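Local coordinates for esterase (Capnocytophaga ochracea, PDB 4W9R), which is of unknown function but probably hydrolyses ester bonds, being an esterase-like alpha/beta-hydrolase, at residues B[9-12]-B[17-20]; B[67-72]-B[101-106]; B[337-342]-B[351-356]. All coordinates share one frame; numbering follows the deposited sequence.

Contact 1 (B[9-12]-B[17-20])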
loop_
_atom_site.group_PDB
_atom_site.type_symbol
_atom_site.label_atom_id
_atom_site.label_comp_id
_atom_site.label_asym_id
_atom_site.label_seq_id
_atom_site.Cartn_x
_atom_site.Cartn_y
_atom_site.Cartn_z
ATOM N N THR B 9 -1.826 15.665 22.039
ATOM C CA THR B 9 -2.200 14.792 23.143
ATOM C C THR B 9 -3.675 14.957 23.486
ATOM O O THR B 9 -4.196 16.072 23.524
ATOM C CB THR B 9 -1.354 15.063 24.401
ATOM O OG1 THR B 9 -1.429 16.452 24.740
ATOM C CG2 THR B 9 0.098 14.684 24.155
ATOM N N PHE B 10 -4.345 13.836 23.721
ATOM C CA PHE B 10 -5.742 13.847 24.126
ATOM C C PHE B 10 -5.852 13.395 25.573
ATOM O O PHE B 10 -5.343 12.335 25.939
ATOM C CB PHE B 10 -6.578 12.943 23.215
ATOM C CG PHE B 10 -8.043 12.923 23.553
ATOM C CD1 PHE B 10 -8.560 11.966 24.413
ATOM C CD2 PHE B 10 -8.907 13.856 23.003
ATOM C CE1 PHE B 10 -9.907 11.945 24.723
ATOM C CE2 PHE B 10 -10.254 13.839 23.309
ATOM C CZ PHE B 10 -10.755 12.882 24.170
ATOM N N SER B 11 -6.509 14.200 26.400
ATOM C CA SER B 11 -6.696 13.837 27.797
ATOM C C SER B 11 -7.928 12.956 27.934
ATOM O O SER B 11 -9.043 13.373 27.623
ATOM C CB SER B 11 -6.827 15.085 28.672
ATOM O OG SER B 11 -5.621 15.828 28.684
ATOM N N SER B 12 -7.719 11.734 28.406
ATOM C CA SER B 12 -8.794 10.758 28.490
ATOM C C SER B 12 -9.167 10.472 29.937
ATOM O O SER B 12 -8.304 10.193 30.768
ATOM C CB SER B 12 -8.394 9.462 27.783
ATOM O OG SER B 12 -9.400 8.475 27.922
ATOM N N ARG B 17 -4.958 9.058 31.347
ATOM C CA ARG B 17 -3.636 9.445 30.871
ATOM C C ARG B 17 -3.745 10.340 29.643
ATOM O O ARG B 17 -4.800 10.416 29.013
ATOM C CB ARG B 17 -2.792 8.213 30.544
ATOM C CG ARG B 17 -3.265 7.436 29.326
ATOM C CD ARG B 17 -2.212 6.436 28.875
ATOM N NE ARG B 17 -2.627 5.703 27.682
ATOM C CZ ARG B 17 -3.106 4.464 27.695
ATOM N NH1 ARG B 17 -3.228 3.808 28.842
ATOM N NH2 ARG B 17 -3.460 3.876 26.560
ATOM N N LYS B 18 -2.656 11.024 29.311
ATOM C CA LYS B 18 -2.607 11.793 28.075
ATOM C C LYS B 18 -2.206 10.862 26.939
ATOM O O LYS B 18 -1.115 10.293 26.946
ATOM C CB LYS B 18 -1.621 12.957 28.186
ATOM C CG LYS B 18 -2.006 14.023 29.199
ATOM C CD LYS B 18 -0.894 15.050 29.353
ATOM C CE LYS B 18 -1.303 16.191 30.271
ATOM N NZ LYS B 18 -2.411 17.001 29.693
ATOM N N GLN B 19 -3.092 10.713 25.963
ATOM C CA GLN B 19 -2.872 9.764 24.880
ATOM C C GLN B 19 -2.427 10.468 23.608
ATOM O O GLN B 19 -3.109 11.367 23.116
ATOM C CB GLN B 19 -4.144 8.956 24.612
ATOM C CG GLN B 19 -4.036 8.008 23.431
ATOM C CD GLN B 19 -2.955 6.963 23.625
ATOM O OE1 GLN B 19 -2.874 6.324 24.675
ATOM N NE2 GLN B 19 -2.115 6.788 22.612
ATOM N N LYS B 20 -1.282 10.056 23.075
ATOM C CA LYS B 20 -0.792 10.629 21.830
ATOM C C LYS B 20 -1.666 10.190 20.662
ATOM O O LYS B 20 -1.890 8.999 20.450
ATOM C CB LYS B 20 0.663 10.231 21.575
ATOM C CG LYS B 20 1.229 10.791 20.276
ATOM C CD LYS B 20 2.653 10.317 20.028
ATOM C CE LYS B 20 3.174 10.824 18.690
ATOM N NZ LYS B 20 4.556 10.347 18.407
#
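Phe-10 and Gln-19 form an antiparallel hydrogen-bonded pair whose main chains exchange two bonds. Phe-10 N donates to Gln-19 O at 2.8 Å, and Gln-19 N returns the bond to Phe-10 O, also at 2.8 Å; N-H...O angles of 170° and 176° make both nearly straight. Weaker CA-H...O contacts, from Thr-9 to Gln-19 O and from Lys-18 to Phe-10 O, fill in beside them. This pair and the antiparallel register around it define a beta hairpin of strands 5-12 and 17-24, the first of which is one of the two edge strands of the sheet within this chain. Nearer the turn, Ser-12 N reaches Arg-17 O in a long bond of 3.3 Å.

The polar side-chain bonds gather on the face that carries Phe-10, Arg-17 and Gln-19. Arg-17 grips Gln-19 side-on, NE and NH2 both donating to OE1 at 3.1 Å, with that oxygen in the guanidinium plane. A bend at chi2 (61°) turns the Gln-19 amide so that NE2 can donate to Lys-20 O at 3.1 Å. Arg-17 NH2 has a second partner, a salt bridge to Asp-78.

On this face helix 91-110 packs against the hairpin: the Phe-10 ring meets Tyr-106 edge-to-face, and Gln-19 touches Phe-98. On the exposed face of Thr-9, Ser-11 and Lys-18, Ser-11 OG comes no nearer than 3.6 Å to Lys-18 NZ, too far to count as a bond.

A leucine in place of Gln-19 would probably leave Arg-17 without the oxygen that holds its guanidinium, which would then depend more on Asp-78. The backbone ladder thus sets the pairing, the chain of bonds from Asp-78 through Arg-17 to Gln-19 OE1 probably steadies those two side chains, and Ser-12 OG is held separately by Glu-102.

Contact 2 (B[67-72]-B[101-106])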
loop_
_atom_site.group_PDB
_atom_site.type_symbol
_atom_site.label_atom_id
_atom_site.label_comp_id
_atom_site.label_asym_id
_atom_site.label_seq_id
_atom_site.Cartn_x
_atom_site.Cartn_y
_atom_site.Cartn_z
ATOM N N ILE B 67 -10.916 12.532 6.768
ATOM C CA ILE B 67 -10.110 12.878 7.929
ATOM C C ILE B 67 -9.678 11.599 8.633
ATOM O O ILE B 67 -10.506 10.746 8.952
ATOM C CB ILE B 67 -10.876 13.790 8.906
ATOM C CG1 ILE B 67 -11.128 15.156 8.263
ATOM C CG2 ILE B 67 -10.103 13.959 10.202
ATOM C CD1 ILE B 67 -11.787 16.154 9.184
ATOM N N VAL B 68 -8.375 11.460 8.858
ATOM C CA VAL B 68 -7.837 10.266 9.493
ATOM C C VAL B 68 -7.266 10.593 10.869
ATOM O O VAL B 68 -6.441 11.495 11.013
ATOM C CB VAL B 68 -6.741 9.613 8.628
ATOM C CG1 VAL B 68 -6.301 8.289 9.235
ATOM C CG2 VAL B 68 -7.240 9.409 7.208
ATOM N N VAL B 69 -7.716 9.860 11.881
ATOM C CA VAL B 69 -7.231 10.057 13.240
ATOM C C VAL B 69 -6.565 8.792 13.765
ATOM O O VAL B 69 -7.223 7.771 13.958
ATOM C CB VAL B 69 -8.372 10.462 14.192
ATOM C CG1 VAL B 69 -7.860 10.561 15.621
ATOM C CG2 VAL B 69 -8.991 11.775 13.747
ATOM N N GLY B 70 -5.255 8.855 13.976
ATOM C CA GLY B 70 -4.535 7.722 14.524
ATOM C C GLY B 70 -4.357 7.753 16.031
ATOM O O GLY B 70 -4.307 8.820 16.642
ATOM N N VAL B 71 -4.223 6.571 16.623
ATOM C CA VAL B 71 -3.914 6.438 18.041
ATOM C C VAL B 71 -2.542 5.791 18.174
ATOM O O VAL B 71 -2.357 4.636 17.795
ATOM C CB VAL B 71 -4.966 5.596 18.789
ATOM C CG1 VAL B 71 -4.602 5.471 20.261
ATOM C CG2 VAL B 71 -6.348 6.204 18.628
ATOM N N TYR B 72 -1.580 6.537 18.703
ATOM C CA TYR B 72 -0.192 6.089 18.685
ATOM C C TYR B 72 0.194 5.245 19.893
ATOM O O TYR B 72 0.034 5.664 21.040
ATOM C CB TYR B 72 0.747 7.292 18.576
ATOM C CG TYR B 72 0.758 7.922 17.202
ATOM C CD1 TYR B 72 -0.130 8.938 16.876
ATOM C CD2 TYR B 72 1.652 7.495 16.231
ATOM C CE1 TYR B 72 -0.124 9.514 15.620
ATOM C CE2 TYR B 72 1.665 8.065 14.973
ATOM C CZ TYR B 72 0.775 9.073 14.672
ATOM O OH TYR B 72 0.786 9.642 13.419
ATOM N N ALA B 101 -16.559 6.699 23.030
ATOM C CA ALA B 101 -17.231 7.729 23.816
ATOM C C ALA B 101 -16.443 9.029 23.969
ATOM O O ALA B 101 -16.993 10.037 24.412
ATOM C CB ALA B 101 -17.575 7.174 25.192
ATOM N N GLU B 102 -15.168 9.019 23.599
ATOM C CA GLU B 102 -14.321 10.188 23.824
ATOM C C GLU B 102 -13.677 10.710 22.544
ATOM O O GLU B 102 -13.955 11.831 22.117
ATOM C CB GLU B 102 -13.237 9.870 24.855
ATOM C CG GLU B 102 -13.774 9.438 26.209
ATOM C CD GLU B 102 -12.671 9.187 27.219
ATOM O OE1 GLU B 102 -11.486 9.322 26.852
ATOM O OE2 GLU B 102 -12.989 8.858 28.381
ATOM N N LEU B 103 -12.809 9.896 21.948
ATOM C CA LEU B 103 -12.037 10.306 20.778
ATOM C C LEU B 103 -12.915 10.724 19.602
ATOM O O LEU B 103 -12.779 11.832 19.084
ATOM C CB LEU B 103 -11.101 9.179 20.340
ATOM C CG LEU B 103 -10.182 9.514 19.166
ATOM C CD1 LEU B 103 -9.303 10.711 19.501
ATOM C CD2 LEU B 103 -9.335 8.313 18.792
ATOM N N VAL B 104 -13.813 9.836 19.186
ATOM C CA VAL B 104 -14.681 10.110 18.043
ATOM C C VAL B 104 -15.602 11.328 18.253
ATOM O O VAL B 104 -15.692 12.178 17.365
ATOM C CB VAL B 104 -15.532 8.870 17.678
ATOM C CG1 VAL B 104 -16.601 9.228 16.658
ATOM C CG2 VAL B 104 -14.639 7.756 17.149
ATOM N N PRO B 105 -16.281 11.432 19.416
ATOM C CA PRO B 105 -17.090 12.646 19.601
ATOM C C PRO B 105 -16.252 13.921 19.626
ATOM O O PRO B 105 -16.731 14.976 19.205
ATOM C CB PRO B 105 -17.766 12.416 20.957
ATOM C CG PRO B 105 -17.779 10.940 21.125
ATOM C CD PRO B 105 -16.488 10.478 20.521
ATOM N N TYR B 106 -15.018 13.822 20.112
ATOM C CA TYR B 106 -14.103 14.959 20.117
ATOM C C TYR B 106 -13.812 15.430 18.699
ATOM O O TYR B 106 -13.812 16.628 18.421
ATOM C CB TYR B 106 -12.800 14.598 20.828
ATOM C CG TYR B 106 -11.672 15.578 20.595
ATOM C CD1 TYR B 106 -11.644 16.804 21.245
ATOM C CD2 TYR B 106 -10.627 15.270 19.731
ATOM C CE1 TYR B 106 -10.610 17.701 21.037
ATOM C CE2 TYR B 106 -9.589 16.160 19.517
ATOM C CZ TYR B 106 -9.587 17.373 20.172
ATOM O OH TYR B 106 -8.555 18.259 19.960
#
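Leu-103 is the single side chain of helix segment 101-106 that meets strand segment 67-72, and it does so through both of its methyl groups. The closer approach is to Val-71, whose CG2 lies 3.7 Å from Leu-103 CD2; these two side chains lie alongside each other, pointing opposite ways. Val-69 instead meets the leucine tip to tip, its CG1 standing 4.1 Å from Leu-103 CD1 and 4.2 Å from Leu-103 CD2. With CG anti to its backbone N (chi1 -177°), Leu-103 extends from the helix so that its fork faces both valines. Gly-70 separates them in sequence, and the alternation of the strand turns Val-69 and Val-71 to the same side.

Beyond this small, wholly buried apolar patch the fit is loose. The two segments cover only 105 Å² between them, no hydrogen bond crosses, and the nearest CA atoms, those of Val-69 and Val-104, are 8.9 Å apart. Ala-101 and Pro-105 lie on the exposed side of the helix. The helix is irregular here, with a wider pi-type turn at 101-103 and a kink at Pro-105, although Tyr-106 N still bonds Glu-102 O at 3.0 Å.

The surroundings show the layering of an alpha/beta fold. Strand 67-71 runs between strands 17-24 and 35-40, and Leu-103 also touches Ile-21 of the former. Val-68 turns to the other face of the sheet, where it packs on Met-47 and Val-50 of helix 43-59, which places helices 91-110 and 43-59 on the two faces of this strand.

Contact 3 (B[337-342]-B[351-356]). With ACT (acetate ion), chain I.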
loop_
_atom_site.group_PDB
_atom_site.type_symbol
_atom_site.label_atom_id
_atom_site.label_comp_id
_atom_site.label_asym_id
_atom_site.label_seq_id
_atom_site.Cartn_x
_atom_site.Cartn_y
_atom_site.Cartn_z
ATOM N N GLN B 337 -31.942 30.212 -26.710
ATOM C CA GLN B 337 -31.523 31.600 -26.557
ATOM C C GLN B 337 -31.125 31.896 -25.116
ATOM O O GLN B 337 -30.301 32.772 -24.852
ATOM C CB GLN B 337 -32.638 32.548 -27.003
ATOM C CG GLN B 337 -32.935 32.502 -28.494
ATOM C CD GLN B 337 -34.212 33.239 -28.858
ATOM O OE1 GLN B 337 -35.007 33.591 -27.988
ATOM N NE2 GLN B 337 -34.413 33.472 -30.150
ATOM N N LYS B 338 -31.714 31.154 -24.186
ATOM C CA LYS B 338 -31.407 31.309 -22.772
ATOM C C LYS B 338 -30.064 30.658 -22.451
ATOM O O LYS B 338 -29.319 31.132 -21.595
ATOM C CB LYS B 338 -32.519 30.699 -21.916
ATOM C CG LYS B 338 -32.757 31.409 -20.596
ATOM C CD LYS B 338 -34.038 30.920 -19.937
ATOM C CE LYS B 338 -34.373 31.738 -18.700
ATOM N NZ LYS B 338 -35.655 31.303 -18.078
ATOM N N ALA B 339 -29.761 29.572 -23.155
ATOM C CA ALA B 339 -28.511 28.848 -22.954
ATOM C C ALA B 339 -27.331 29.620 -23.527
ATOM O O ALA B 339 -26.211 29.525 -23.026
ATOM C CB ALA B 339 -28.592 27.467 -23.581
ATOM N N TYR B 340 -27.594 30.388 -24.579
ATOM C CA TYR B 340 -26.555 31.146 -25.267
ATOM C C TYR B 340 -25.943 32.223 -24.370
ATOM O O TYR B 340 -24.818 32.667 -24.598
ATOM C CB TYR B 340 -27.123 31.782 -26.537
ATOM C CG TYR B 340 -26.090 32.452 -27.413
ATOM C CD1 TYR B 340 -25.315 31.711 -28.295
ATOM C CD2 TYR B 340 -25.896 33.827 -27.366
ATOM C CE1 TYR B 340 -24.371 32.319 -29.100
ATOM C CE2 TYR B 340 -24.955 34.443 -28.169
ATOM C CZ TYR B 340 -24.194 33.684 -29.035
ATOM O OH TYR B 340 -23.255 34.291 -29.837
ATOM N N THR B 341 -26.681 32.624 -23.341
ATOM C CA THR B 341 -26.236 33.681 -22.439
ATOM C C THR B 341 -25.350 33.135 -21.324
ATOM O O THR B 341 -24.904 33.880 -20.452
ATOM C CB THR B 341 -27.429 34.424 -21.808
ATOM O OG1 THR B 341 -28.170 33.525 -20.973
ATOM C CG2 THR B 341 -28.344 34.979 -22.892
ATOM N N GLU B 342 -25.097 31.831 -21.358
ATOM C CA GLU B 342 -24.287 31.182 -20.335
ATOM C C GLU B 342 -22.993 30.639 -20.946
ATOM O O GLU B 342 -22.962 30.293 -22.127
ATOM C CB GLU B 342 -25.086 30.055 -19.668
ATOM C CG GLU B 342 -25.122 30.109 -18.145
ATOM C CD GLU B 342 -25.863 31.321 -17.611
ATOM O OE1 GLU B 342 -26.760 31.834 -18.314
ATOM O OE2 GLU B 342 -25.547 31.761 -16.485
ATOM N N ASP B 351 -21.499 28.676 -30.750
ATOM C CA ASP B 351 -21.624 28.363 -32.168
ATOM C C ASP B 351 -22.634 27.245 -32.403
ATOM O O ASP B 351 -23.466 27.331 -33.307
ATOM C CB ASP B 351 -20.267 27.976 -32.760
ATOM C CG ASP B 351 -19.262 29.111 -32.714
ATOM O OD1 ASP B 351 -19.669 30.263 -32.453
ATOM O OD2 ASP B 351 -18.063 28.850 -32.952
ATOM N N LEU B 352 -22.552 26.196 -31.590
ATOM C CA LEU B 352 -23.464 25.063 -31.714
ATOM C C LEU B 352 -24.899 25.474 -31.408
ATOM O O LEU B 352 -25.828 25.083 -32.115
ATOM C CB LEU B 352 -23.036 23.923 -30.789
ATOM C CG LEU B 352 -23.974 22.715 -30.724
ATOM C CD1 LEU B 352 -24.195 22.121 -32.107
ATOM C CD2 LEU B 352 -23.424 21.665 -29.772
ATOM N N ILE B 353 -25.070 26.262 -30.351
ATOM C CA ILE B 353 -26.385 26.762 -29.970
ATOM C C ILE B 353 -26.980 27.615 -31.085
ATOM O O ILE B 353 -28.174 27.532 -31.377
ATOM C CB ILE B 353 -26.316 27.582 -28.665
ATOM C CG1 ILE B 353 -25.886 26.688 -27.500
ATOM C CG2 ILE B 353 -27.658 28.228 -28.361
ATOM C CD1 ILE B 353 -25.687 27.432 -26.201
ATOM N N ASN B 354 -26.135 28.421 -31.721
ATOM C CA ASN B 354 -26.573 29.284 -32.809
ATOM C C ASN B 354 -27.093 28.496 -34.006
ATOM O O ASN B 354 -28.069 28.897 -34.641
ATOM C CB ASN B 354 -25.433 30.202 -33.251
ATOM C CG ASN B 354 -25.769 31.667 -33.079
ATOM O OD1 ASN B 354 -25.481 32.263 -32.041
ATOM N ND2 ASN B 354 -26.389 32.257 -34.096
ATOM N N GLU B 355 -26.437 27.380 -34.310
ATOM C CA GLU B 355 -26.866 26.517 -35.406
ATOM C C GLU B 355 -28.259 25.963 -35.127
ATOM O O GLU B 355 -29.087 25.849 -36.032
ATOM C CB GLU B 355 -25.872 25.372 -35.617
ATOM C CG GLU B 355 -26.168 24.506 -36.836
ATOM C CD GLU B 355 -25.278 23.278 -36.914
ATOM O OE1 GLU B 355 -24.473 23.182 -37.867
ATOM O OE2 GLU B 355 -25.386 22.405 -36.027
ATOM N N ARG B 356 -28.511 25.626 -33.866
ATOM C CA ARG B 356 -29.812 25.126 -33.444
ATOM C C ARG B 356 -30.867 26.222 -33.543
ATOM O O ARG B 356 -31.994 25.976 -33.969
ATOM C CB ARG B 356 -29.742 24.586 -32.015
ATOM C CG ARG B 356 -28.700 23.497 -31.808
ATOM C CD ARG B 356 -29.066 22.224 -32.551
ATOM N NE ARG B 356 -28.034 21.198 -32.430
ATOM C CZ ARG B 356 -27.956 20.328 -31.428
ATOM N NH1 ARG B 356 -26.983 19.429 -31.402
ATOM N NH2 ARG B 356 -28.849 20.358 -30.449
HETATM C C ACT I . -25.336 16.428 -30.028
HETATM O O ACT I . -26.024 17.413 -29.684
HETATM O OXT ACT I . -25.734 15.314 -29.622
HETATM C CH3 ACT I . -24.107 16.570 -30.876
#
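A helical hairpin near the C terminus, made by helices 329-339 and 350-362, is closed here, where Ala-339 and Tyr-340 of segment 337-342 lie against Ile-353 and Asn-354 of segment 351-356. Ile-353 carries the apolar part. Its CD1 lies 3.9 Å from Ala-339 CB, and its CG2 is 4.0 Å from Tyr-340 CB. CG1 is anti to the carbonyl carbon (chi1 -64°), which sends CD1 toward the Ala-339 backbone, while CG2 stays at the edge of the Tyr-340 ring, near its plane.

Next to it, Tyr-340 and Asn-354 cross obliquely, the ring and amide planes 73° apart. Asn-354 OD1 is nearest to CE1 of the ring, and no hydrogen bond joins the two residues.

Residues 339-342 form a type I beta turn in which Glu-342 N bonds Ala-339 O at 3.1 Å. Also within segment 337-342, Thr-341 OG1 donates to Lys-338 O at 2.7 Å.

Arg-356 takes no part in the meeting of the two segments. Its NH1 donates to an acetate oxygen, atom O, at 2.8 Å, an ion that probably came from the crystallisation liquor.

Chemically, then, the two segments meet by apolar contact around the buried Ile-353, without a hydrogen bond between them. Polar ties of the last helix come from Arg-356, whose NH2 adds a salt bridge to Glu-321 in helix 314-325 and a hydrogen bond to Tyr-336 in helix 329-339.

From the N terminus, contact 1 closes first: a four-residue turn joins strands 5-12 and 17-24. Contact 2 follows it and closes a longer excursion of 28 residues, bringing helix 91-110 back onto strand 67-71. Contact 3 closes last, over eight residues between two C-terminal helices. The three are in series, none enclosing or crossing another. Contacts 1 and 2 share the sheet, where strands 17-24 and 67-71 are neighbours, and touch directly through a probable hydrogen bond between Lys-20 O and Tyr-72 N. Contact 3 belongs to the distant helical part, its nearest atoms about 33 Å from those of contact 2.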